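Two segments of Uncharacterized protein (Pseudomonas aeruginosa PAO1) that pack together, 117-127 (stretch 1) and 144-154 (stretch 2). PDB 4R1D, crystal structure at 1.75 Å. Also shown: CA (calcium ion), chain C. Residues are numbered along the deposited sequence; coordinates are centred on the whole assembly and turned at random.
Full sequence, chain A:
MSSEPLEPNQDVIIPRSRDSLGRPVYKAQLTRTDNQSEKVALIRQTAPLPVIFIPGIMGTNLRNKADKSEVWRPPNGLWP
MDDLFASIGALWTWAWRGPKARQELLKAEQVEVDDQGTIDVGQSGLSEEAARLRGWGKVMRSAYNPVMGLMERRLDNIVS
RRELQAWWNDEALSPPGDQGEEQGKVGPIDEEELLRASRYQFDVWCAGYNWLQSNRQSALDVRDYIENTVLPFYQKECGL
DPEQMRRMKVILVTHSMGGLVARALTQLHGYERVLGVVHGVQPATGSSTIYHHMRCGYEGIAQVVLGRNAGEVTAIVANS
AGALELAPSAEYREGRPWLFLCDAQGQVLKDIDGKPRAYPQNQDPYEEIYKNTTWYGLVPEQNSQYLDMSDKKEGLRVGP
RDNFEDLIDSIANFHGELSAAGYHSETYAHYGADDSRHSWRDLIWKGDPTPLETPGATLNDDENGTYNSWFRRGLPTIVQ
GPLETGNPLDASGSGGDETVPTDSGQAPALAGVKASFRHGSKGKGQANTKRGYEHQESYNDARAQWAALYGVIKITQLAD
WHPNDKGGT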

# COMPACT_ATOMS: atom_id res chain seq x y z
N GLY A 117 10.93 7.81 6.80
CA GLY A 117 11.12 6.68 7.70
C GLY A 117 12.53 6.59 8.23
O GLY A 117 13.44 7.30 7.78
N THR A 118 12.73 5.69 9.19
CA THR A 118 14.04 5.48 9.80
C THR A 118 14.96 4.80 8.79
O THR A 118 14.50 4.05 7.93
N ILE A 119 16.26 5.05 8.91
CA ILE A 119 17.26 4.52 7.99
C ILE A 119 18.41 3.91 8.76
O ILE A 119 18.89 4.49 9.73
N ASP A 120 18.86 2.74 8.31
CA ASP A 120 20.04 2.11 8.87
C ASP A 120 21.11 2.11 7.80
O ASP A 120 21.07 1.29 6.89
N VAL A 121 22.04 3.05 7.88
CA VAL A 121 23.07 3.16 6.85
C VAL A 121 24.04 1.98 6.90
O VAL A 121 24.77 1.73 5.95
N GLY A 122 24.03 1.25 8.01
CA GLY A 122 24.85 0.06 8.15
C GLY A 122 26.31 0.28 7.80
O GLY A 122 26.96 1.19 8.33
N GLN A 123 26.83 -0.54 6.89
CA GLN A 123 28.20 -0.40 6.41
C GLN A 123 28.23 0.13 4.98
O GLN A 123 29.17 -0.13 4.23
N SER A 124 27.21 0.89 4.60
CA SER A 124 27.08 1.37 3.22
C SER A 124 28.11 2.42 2.86
O SER A 124 28.40 2.64 1.68
N GLY A 125 28.65 3.09 3.87
CA GLY A 125 29.55 4.20 3.66
C GLY A 125 28.83 5.51 3.41
O GLY A 125 29.46 6.51 3.06
N LEU A 126 27.51 5.50 3.58
CA LEU A 126 26.68 6.69 3.36
C LEU A 126 26.29 7.36 4.67
O LEU A 126 26.00 6.67 5.64
N SER A 127 26.24 8.68 4.68
CA SER A 127 25.64 9.40 5.80
C SER A 127 24.14 9.19 5.77
O SER A 127 23.58 8.89 4.71
N TYR A 144 14.83 -4.12 3.88
CA TYR A 144 15.48 -3.54 2.70
C TYR A 144 16.76 -2.73 2.90
O TYR A 144 17.61 -2.71 2.02
N ASN A 145 16.91 -2.06 4.04
CA ASN A 145 18.13 -1.25 4.23
C ASN A 145 19.44 -2.06 4.20
O ASN A 145 20.42 -1.62 3.58
N PRO A 146 19.47 -3.25 4.83
CA PRO A 146 20.69 -4.06 4.76
C PRO A 146 21.11 -4.40 3.32
O PRO A 146 22.28 -4.24 2.99
N VAL A 147 20.19 -4.84 2.46
CA VAL A 147 20.63 -5.23 1.12
C VAL A 147 21.01 -4.02 0.27
O VAL A 147 21.92 -4.08 -0.56
N MET A 148 20.33 -2.89 0.49
CA MET A 148 20.70 -1.69 -0.23
C MET A 148 22.11 -1.25 0.17
O MET A 148 22.90 -0.85 -0.67
N GLY A 149 22.42 -1.35 1.45
CA GLY A 149 23.72 -0.92 1.94
C GLY A 149 24.80 -1.91 1.53
O GLY A 149 25.95 -1.52 1.28
N LEU A 150 24.44 -3.18 1.46
CA LEU A 150 25.40 -4.22 1.03
C LEU A 150 25.81 -4.03 -0.43
O LEU A 150 26.99 -4.10 -0.78
N MET A 151 24.81 -3.85 -1.30
CA MET A 151 25.09 -3.64 -2.71
C MET A 151 25.93 -2.38 -2.88
O MET A 151 26.85 -2.33 -3.71
N GLU A 152 25.62 -1.36 -2.10
CA GLU A 152 26.35 -0.09 -2.22
C GLU A 152 27.83 -0.31 -1.92
O GLU A 152 28.70 0.10 -2.69
N ARG A 153 28.12 -0.96 -0.80
CA ARG A 153 29.53 -1.16 -0.42
C ARG A 153 30.22 -2.17 -1.32
O ARG A 153 31.38 -1.97 -1.71
N ARG A 154 29.52 -3.24 -1.67
CA ARG A 154 30.11 -4.23 -2.57
C ARG A 154 30.43 -3.62 -3.93
O ARG A 154 31.52 -3.79 -4.46

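This is a small, largely polar contact in which an irregular loop with a tight turn lies along one side of a helix, held by a single direct hydrogen bond, two bridging waters and a close fit between a serine and a glycine. About 391 Å² is buried, both sides summed, and on the helix Asn-145, Gly-149, Glu-152 and Arg-153 supply nearly all of the helix's share; the steps of four and three from Asn-145 to Gly-149 to Glu-152, with Arg-153 one turn on from Gly-149, keep them on the face turned to the loop.

Asn-145 anchors one end. Its CA-to-CB bond points toward the loop, and with chi1 at -81° (m) its carbonyl oxygen OD1 lies 2.9 Å from Asp-120 N, accepting a nearly straight hydrogen bond at 163°. An amide side chain suits this place because its two ends can serve different partners: OD1 takes the loop's backbone N-H, while ND2 is hydrogen-bonded elsewhere in the structure. Ile-119 (m, t) packs beside the same oxygen, its CG2 3.5 Å from Asn-145 OD1. Water 1 adds a second link, donating to Asp-120 O at 2.9 Å and to Asn-145 O at 2.6 Å; that helix carbonyl also accepts from Gly-149 N.

The side chain of Asp-120 (t) serves its own loop, with OD1 accepting from Gly-122 N at 3.0 Å. The type II' turn from Val-121 to Ser-124 follows, and the positive phi of Gly-122 favours glycine. Ser-124, in the p rotamer, stabilises the turn: its OG donates to Val-121 O at 2.7 Å and accepts from Leu-126 N at 3.1 Å. With its hydroxyl satisfied inside the loop, it offers the helix its CB, 3.6 Å from Gly-149 CA. Ser-124 CA and Gly-149 CA are only 4.3 Å apart. Glycine is well suited to so close an approach, since a CB on Gly-149 would sit just 3.4 Å from Ser-124 CB and 3.7 Å from Val-121 O.

Farther along the helix, Glu-152 (t, p) also points its CA-to-CB bond toward the loop. Its aliphatic part packs against the backbone, with CG 3.7 Å from Ser-124 O, while Leu-126 (m, t) brings CD1 to 4.2 Å from Glu-152 CD. The same carboxylate also reaches the calcium ion, which Glu-152 OE2 binds at 2.4 Å. Waters 3 and 4, each 2.6 Å from the ion, and four atoms from elsewhere in the structure are the other ligands.

Arg-153 and Gln-123 complete the contact, each with its CA-to-CB bond directed toward the other stretch. Arg-153 adopts p, t, t, and its long aliphatic arm packs on the loop, CD lying 3.2 Å from Gln-123 O and 3.8 Å from Gln-123 CB. Gln-123 (m, p) places its amide oxygen where water 2 can join the two polar ends: the water donates to Gln-123 OE1 at 2.8 Å and accepts from Arg-153 NE at 2.7 Å. Both residues also touch a crystal neighbour.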

# COMPACT_ATOMS: atom_id res chain seq x y z
CB THR A 118 13.94 4.60 11.04
OG1 THR A 118 13.30 3.36 10.69
CG2 THR A 118 13.13 5.31 12.13
CB ILE A 119 17.84 5.64 7.09
CG1 ILE A 119 16.74 6.24 6.21
CG2 ILE A 119 18.99 5.10 6.23
CD1 ILE A 119 17.20 7.41 5.34
CB ASP A 120 19.72 0.68 9.30
CG ASP A 120 20.94 -0.06 9.81
OD1 ASP A 120 21.97 0.60 10.08
OD2 ASP A 120 20.86 -1.30 9.94
CB VAL A 121 23.83 4.49 6.93
CG1 VAL A 121 22.86 5.66 6.75
CG2 VAL A 121 24.58 4.60 8.24
CB GLN A 123 28.93 -1.75 6.50
CG GLN A 123 28.84 -2.43 7.86
CD GLN A 123 27.47 -3.03 8.14
OE1 GLN A 123 26.80 -3.56 7.24
NE2 GLN A 123 27.03 -2.94 9.40
CB SER A 124 25.69 1.96 2.99
OG SER A 124 25.54 3.16 3.74
CB LEU A 126 25.38 6.32 2.63
CG LEU A 126 25.48 5.87 1.17
CD1 LEU A 126 24.09 5.53 0.63
CD2 LEU A 126 26.12 6.95 0.33
CB SER A 127 25.94 10.90 5.70
OG SER A 127 25.36 11.45 4.52
CB TYR A 144 14.48 -2.66 1.97
CG TYR A 144 13.27 -3.43 1.50
CD1 TYR A 144 13.40 -4.63 0.81
CD2 TYR A 144 12.00 -2.96 1.76
CE1 TYR A 144 12.27 -5.33 0.37
CE2 TYR A 144 10.88 -3.63 1.32
CZ TYR A 144 11.01 -4.82 0.63
OH TYR A 144 9.87 -5.47 0.20
CB ASN A 145 18.04 -0.36 5.49
CG ASN A 145 17.24 0.93 5.27
OD1 ASN A 145 17.48 1.94 5.93
ND2 ASN A 145 16.30 0.91 4.32
CB PRO A 146 20.33 -5.33 5.55
CG PRO A 146 19.26 -4.88 6.50
CD PRO A 146 18.46 -3.84 5.73
CB VAL A 147 19.58 -6.11 0.40
CG1 VAL A 147 18.33 -5.29 0.05
CG2 VAL A 147 20.19 -6.76 -0.85
CB MET A 148 19.67 -0.59 -0.01
CG MET A 148 18.38 -0.84 -0.81
SD MET A 148 17.29 0.61 -0.81
CE MET A 148 16.80 0.70 0.91
CB LEU A 150 24.79 -5.61 1.22
CG LEU A 150 25.66 -6.75 0.68
CD1 LEU A 150 26.97 -6.81 1.46
CD2 LEU A 150 24.93 -8.09 0.79
CB MET A 151 23.78 -3.53 -3.50
CG MET A 151 23.01 -4.83 -3.56
SD MET A 151 21.65 -4.77 -4.75
CE MET A 151 20.54 -3.55 -4.00
CB GLU A 152 25.76 0.95 -1.28
CG GLU A 152 26.36 2.35 -1.43
CD GLU A 152 25.68 3.17 -2.51
OE1 GLU A 152 24.50 2.94 -2.81
OE2 GLU A 152 26.33 4.06 -3.08
CB ARG A 153 29.69 -1.54 1.06
CG ARG A 153 29.20 -2.90 1.51
CD ARG A 153 29.54 -3.09 3.01
NE ARG A 153 29.23 -4.43 3.49
CZ ARG A 153 30.13 -5.39 3.66
NH1 ARG A 153 31.41 -5.16 3.41
NH2 ARG A 153 29.74 -6.58 4.10
CB ARG A 154 29.19 -5.45 -2.72
CG ARG A 154 29.09 -6.33 -1.46
CD ARG A 154 30.16 -7.42 -1.44
NE ARG A 154 29.95 -8.36 -0.35
CZ ARG A 154 30.63 -8.34 0.80
NH1 ARG A 154 31.57 -7.43 1.00
NH2 ARG A 154 30.37 -9.25 1.74
CA CA C . 28.22 4.22 -4.59
O HOH W 1 22.30 -0.52 5.06
O HOH W 2 26.99 -5.04 4.92
O HOH W 3 28.46 6.19 -2.95
O HOH W 4 30.09 5.61 -5.83